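Local coordinates for GH127 beta-L-arabinofuranoside (Geobacillus stearothermophilus, PDB 4QK0), which probably hydrolyses beta-L-arabinofuranosides, acting as a retaining-type glycoside hydrolase of family GH127 that releases L-arabinose, at residues E97-A102 and T158-F163. Numbering follows the deposited sequence.
Sequences ELEKLA and TGKRRF
OE2 of E99 is the polar atom on which this contact turns: K160 NZ reaches it at 2.6 Å in a salt bridge that is also a hydrogen bond, and R94 NH1, just ahead of helix 96-112, forms a second salt bridge with the same oxygen. The ammonium group meets the carboxylate on its anti side, 21° out of the carboxylate plane. Both partners reach the meeting point through extended chains. E99 CG lies anti to the backbone N (chi1 -164°), which sends the carboxylate out from its helix toward the turn at T158-K160, while the lysine comes across it at a slant, with CE 3.3 Å from E99 OE2. The methyl CG2 of T158, approaching E99 from the opposite direction, lies 3.7 Å from E99 OE2 and gives the carboxylate an apolar neighbour. The threonine hydroxyl faces a different task: OG1 donates a hydrogen bond to Y154 O, one turn back in helix 140-158, and accepts from K160 N at 3.1 Å, closing an ST turn. Here that helix ends, G159 leaves helical geometry with positive phi, and the chain passes on to helix 162-177. The contact thus illustrates how one buried acid can tie a helix to a neighbouring interhelical turn within the helical catalytic domain. Were E99 shortened to an alanine, K160 and R94 would probably lose the carboxylate they share, and a gap is likely to open beside the T158 methyl. Since K160 NZ also pairs with D103 OD2, one helical turn further along helix 96-112, acids and bases alternate in a small network, in which the two positive groups at E99 are likely to stabilise its ionised form despite burial.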
ATOM      1  N   GLU A  97     -30.511  34.733 -15.840  1.00 39.61           N
ATOM      2  CA  GLU A  97     -29.304  35.221 -15.150  1.00 46.38           C
ATOM      3  C   GLU A  97     -28.136  34.336 -15.342  1.00 40.65           C
ATOM      4  O   GLU A  97     -27.076  34.819 -15.632  1.00 33.53           O
ATOM      5  CB  GLU A  97     -29.473  35.349 -13.668  1.00 56.37           C
ATOM      6  CG  GLU A  97     -30.313  36.554 -13.398  1.00 67.36           C
ATOM      7  CD  GLU A  97     -29.614  37.442 -12.427  1.00 77.05           C
ATOM      8  OE1 GLU A  97     -29.412  36.937 -11.296  1.00 83.95           O
ATOM      9  OE2 GLU A  97     -29.249  38.591 -12.811  1.00 83.54           O
ATOM     10  N   LEU A  98     -28.371  33.034 -15.194  1.00 37.51           N
ATOM     11  CA  LEU A  98     -27.342  32.053 -15.435  1.00 37.94           C
ATOM     12  C   LEU A  98     -26.891  32.124 -16.893  1.00 36.26           C
ATOM     13  O   LEU A  98     -25.724  32.177 -17.183  1.00 34.09           O
ATOM     14  CB  LEU A  98     -27.885  30.662 -15.101  1.00 40.77           C
ATOM     15  CG  LEU A  98     -26.871  29.526 -15.054  1.00 39.73           C
ATOM     16  CD1 LEU A  98     -25.658  29.884 -14.203  1.00 38.35           C
ATOM     17  CD2 LEU A  98     -27.542  28.260 -14.540  1.00 38.65           C
ATOM     18  N   GLU A  99     -27.850  32.213 -17.804  1.00 37.61           N
ATOM     19  CA  GLU A  99     -27.525  32.336 -19.208  1.00 38.25           C
ATOM     20  C   GLU A  99     -26.698  33.589 -19.525  1.00 40.72           C
ATOM     21  O   GLU A  99     -25.811  33.579 -20.377  1.00 32.38           O
ATOM     22  CB  GLU A  99     -28.808  32.326 -20.012  1.00 41.42           C
ATOM     23  CG  GLU A  99     -28.563  32.056 -21.476  1.00 45.51           C
ATOM     24  CD  GLU A  99     -29.779  31.482 -22.202  1.00 48.53           C
ATOM     25  OE1 GLU A  99     -30.631  30.830 -21.545  1.00 49.24           O
ATOM     26  OE2 GLU A  99     -29.858  31.682 -23.436  1.00 47.57           O
ATOM     27  N   LYS A 100     -27.007  34.681 -18.824  1.00 40.63           N
ATOM     28  CA  LYS A 100     -26.277  35.934 -18.956  1.00 40.86           C
ATOM     29  C   LYS A 100     -24.829  35.782 -18.467  1.00 38.42           C
ATOM     30  O   LYS A 100     -23.889  36.241 -19.126  1.00 39.55           O
ATOM     31  CB  LYS A 100     -27.049  37.027 -18.180  1.00 53.56           C
ATOM     32  CG  LYS A 100     -26.307  38.321 -17.825  1.00 59.53           C
ATOM     33  CD  LYS A 100     -26.110  39.209 -19.041  1.00 64.53           C
ATOM     34  CE  LYS A 100     -25.495  40.541 -18.618  1.00 62.62           C
ATOM     35  NZ  LYS A 100     -24.809  41.201 -19.760  1.00 59.80           N
ATOM     36  N   LEU A 101     -24.638  35.145 -17.305  1.00 37.88           N
ATOM     37  CA  LEU A 101     -23.294  34.872 -16.801  1.00 37.02           C
ATOM     38  C   LEU A 101     -22.503  34.124 -17.860  1.00 33.73           C
ATOM     39  O   LEU A 101     -21.390  34.473 -18.147  1.00 34.89           O
ATOM     40  CB  LEU A 101     -23.328  34.035 -15.530  1.00 39.08           C
ATOM     41  CG  LEU A 101     -23.920  34.695 -14.303  1.00 40.35           C
ATOM     42  CD1 LEU A 101     -23.944  33.689 -13.147  1.00 47.43           C
ATOM     43  CD2 LEU A 101     -23.138  35.940 -13.891  1.00 38.83           C
ATOM     44  N   ALA A 102     -23.099  33.083 -18.424  1.00 31.19           N
ATOM     45  CA  ALA A 102     -22.424  32.267 -19.453  1.00 27.71           C
ATOM     46  C   ALA A 102     -22.112  33.060 -20.687  1.00 28.03           C
ATOM     47  O   ALA A 102     -20.982  33.030 -21.189  1.00 26.32           O
ATOM     48  CB  ALA A 102     -23.284  31.070 -19.809  1.00 26.67           C
ATOM     49  N   THR A 158     -29.011  26.287 -26.088  1.00 33.37           N
ATOM     50  CA  THR A 158     -29.531  27.640 -26.186  1.00 35.42           C
ATOM     51  C   THR A 158     -29.768  28.110 -27.611  1.00 34.27           C
ATOM     52  O   THR A 158     -30.401  29.137 -27.800  1.00 36.11           O
ATOM     53  CB  THR A 158     -28.568  28.657 -25.571  1.00 33.02           C
ATOM     54  OG1 THR A 158     -27.338  28.673 -26.318  1.00 28.22           O
ATOM     55  CG2 THR A 158     -28.318  28.344 -24.127  1.00 36.29           C
ATOM     56  N   GLY A 159     -29.228  27.411 -28.594  1.00 34.56           N
ATOM     57  CA  GLY A 159     -29.277  27.894 -30.005  1.00 34.75           C
ATOM     58  C   GLY A 159     -28.246  28.955 -30.309  1.00 36.07           C
ATOM     59  O   GLY A 159     -28.065  29.333 -31.445  1.00 36.12           O
ATOM     60  N   LYS A 160     -27.530  29.434 -29.292  1.00 38.04           N
ATOM     61  CA  LYS A 160     -26.525  30.477 -29.505  1.00 39.17           C
ATOM     62  C   LYS A 160     -25.192  29.912 -29.954  1.00 34.31           C
ATOM     63  O   LYS A 160     -24.570  29.161 -29.231  1.00 35.32           O
ATOM     64  CB  LYS A 160     -26.341  31.314 -28.223  1.00 41.90           C
ATOM     65  CG  LYS A 160     -27.619  31.993 -27.781  1.00 39.88           C
ATOM     66  CD  LYS A 160     -27.449  32.680 -26.454  1.00 37.27           C
ATOM     67  CE  LYS A 160     -28.750  33.348 -26.070  1.00 38.39           C
ATOM     68  NZ  LYS A 160     -28.704  33.735 -24.634  1.00 41.17           N
ATOM     69  N   ARG A 161     -24.728  30.402 -31.091  1.00 32.70           N
ATOM     70  CA  ARG A 161     -23.614  29.881 -31.843  1.00 34.98           C
ATOM     71  C   ARG A 161     -22.288  30.551 -31.558  1.00 29.41           C
ATOM     72  O   ARG A 161     -21.247  30.116 -32.063  1.00 26.24           O
ATOM     73  CB  ARG A 161     -23.851  30.292 -33.340  1.00 44.46           C
ATOM     74  CG  ARG A 161     -24.363  29.282 -34.328  1.00 55.37           C
ATOM     75  CD  ARG A 161     -23.883  29.581 -35.739  1.00 62.15           C
ATOM     76  NE  ARG A 161     -23.718  28.294 -36.410  1.00 74.53           N
ATOM     77  CZ  ARG A 161     -22.589  27.589 -36.431  1.00 77.97           C
ATOM     78  NH1 ARG A 161     -21.494  28.073 -35.873  1.00 87.27           N
ATOM     79  NH2 ARG A 161     -22.545  26.399 -37.025  1.00 73.93           N
ATOM     80  N   ARG A 162     -22.331  31.681 -30.890  1.00 27.09           N
ATOM     81  CA  ARG A 162     -21.123  32.453 -30.648  1.00 30.98           C
ATOM     82  C   ARG A 162     -19.942  31.586 -30.110  1.00 27.93           C
ATOM     83  O   ARG A 162     -18.826  31.638 -30.622  1.00 25.74           O
ATOM     84  CB  ARG A 162     -21.478  33.572 -29.664  1.00 35.15           C
ATOM     85  CG  ARG A 162     -20.338  34.469 -29.287  1.00 37.25           C
ATOM     86  CD  ARG A 162     -20.005  35.469 -30.369  1.00 42.03           C
ATOM     87  NE  ARG A 162     -18.909  36.277 -29.835  1.00 48.61           N
ATOM     88  CZ  ARG A 162     -17.657  36.318 -30.301  1.00 49.71           C
ATOM     89  NH1 ARG A 162     -17.285  35.641 -31.373  1.00 48.02           N
ATOM     90  NH2 ARG A 162     -16.765  37.075 -29.679  1.00 56.00           N
ATOM     91  N   PHE A 163     -20.219  30.760 -29.107  1.00 28.24           N
ATOM     92  CA  PHE A 163     -19.150  29.989 -28.441  1.00 28.93           C
ATOM     93  C   PHE A 163     -18.685  28.937 -29.443  1.00 26.52           C
ATOM     94  O   PHE A 163     -17.495  28.737 -29.672  1.00 25.55           O
ATOM     95  CB  PHE A 163     -19.704  29.404 -27.135  1.00 29.10           C
ATOM     96  CG  PHE A 163     -18.662  28.766 -26.199  1.00 30.47           C
ATOM     97  CD1 PHE A 163     -17.285  28.859 -26.414  1.00 27.86           C
ATOM     98  CD2 PHE A 163     -19.112  28.083 -25.048  1.00 27.39           C
ATOM     99  CE1 PHE A 163     -16.389  28.268 -25.512  1.00 29.59           C
ATOM    100  CE2 PHE A 163     -18.226  27.499 -24.178  1.00 27.22           C
ATOM    101  CZ  PHE A 163     -16.857  27.593 -24.400  1.00 25.69           C
TER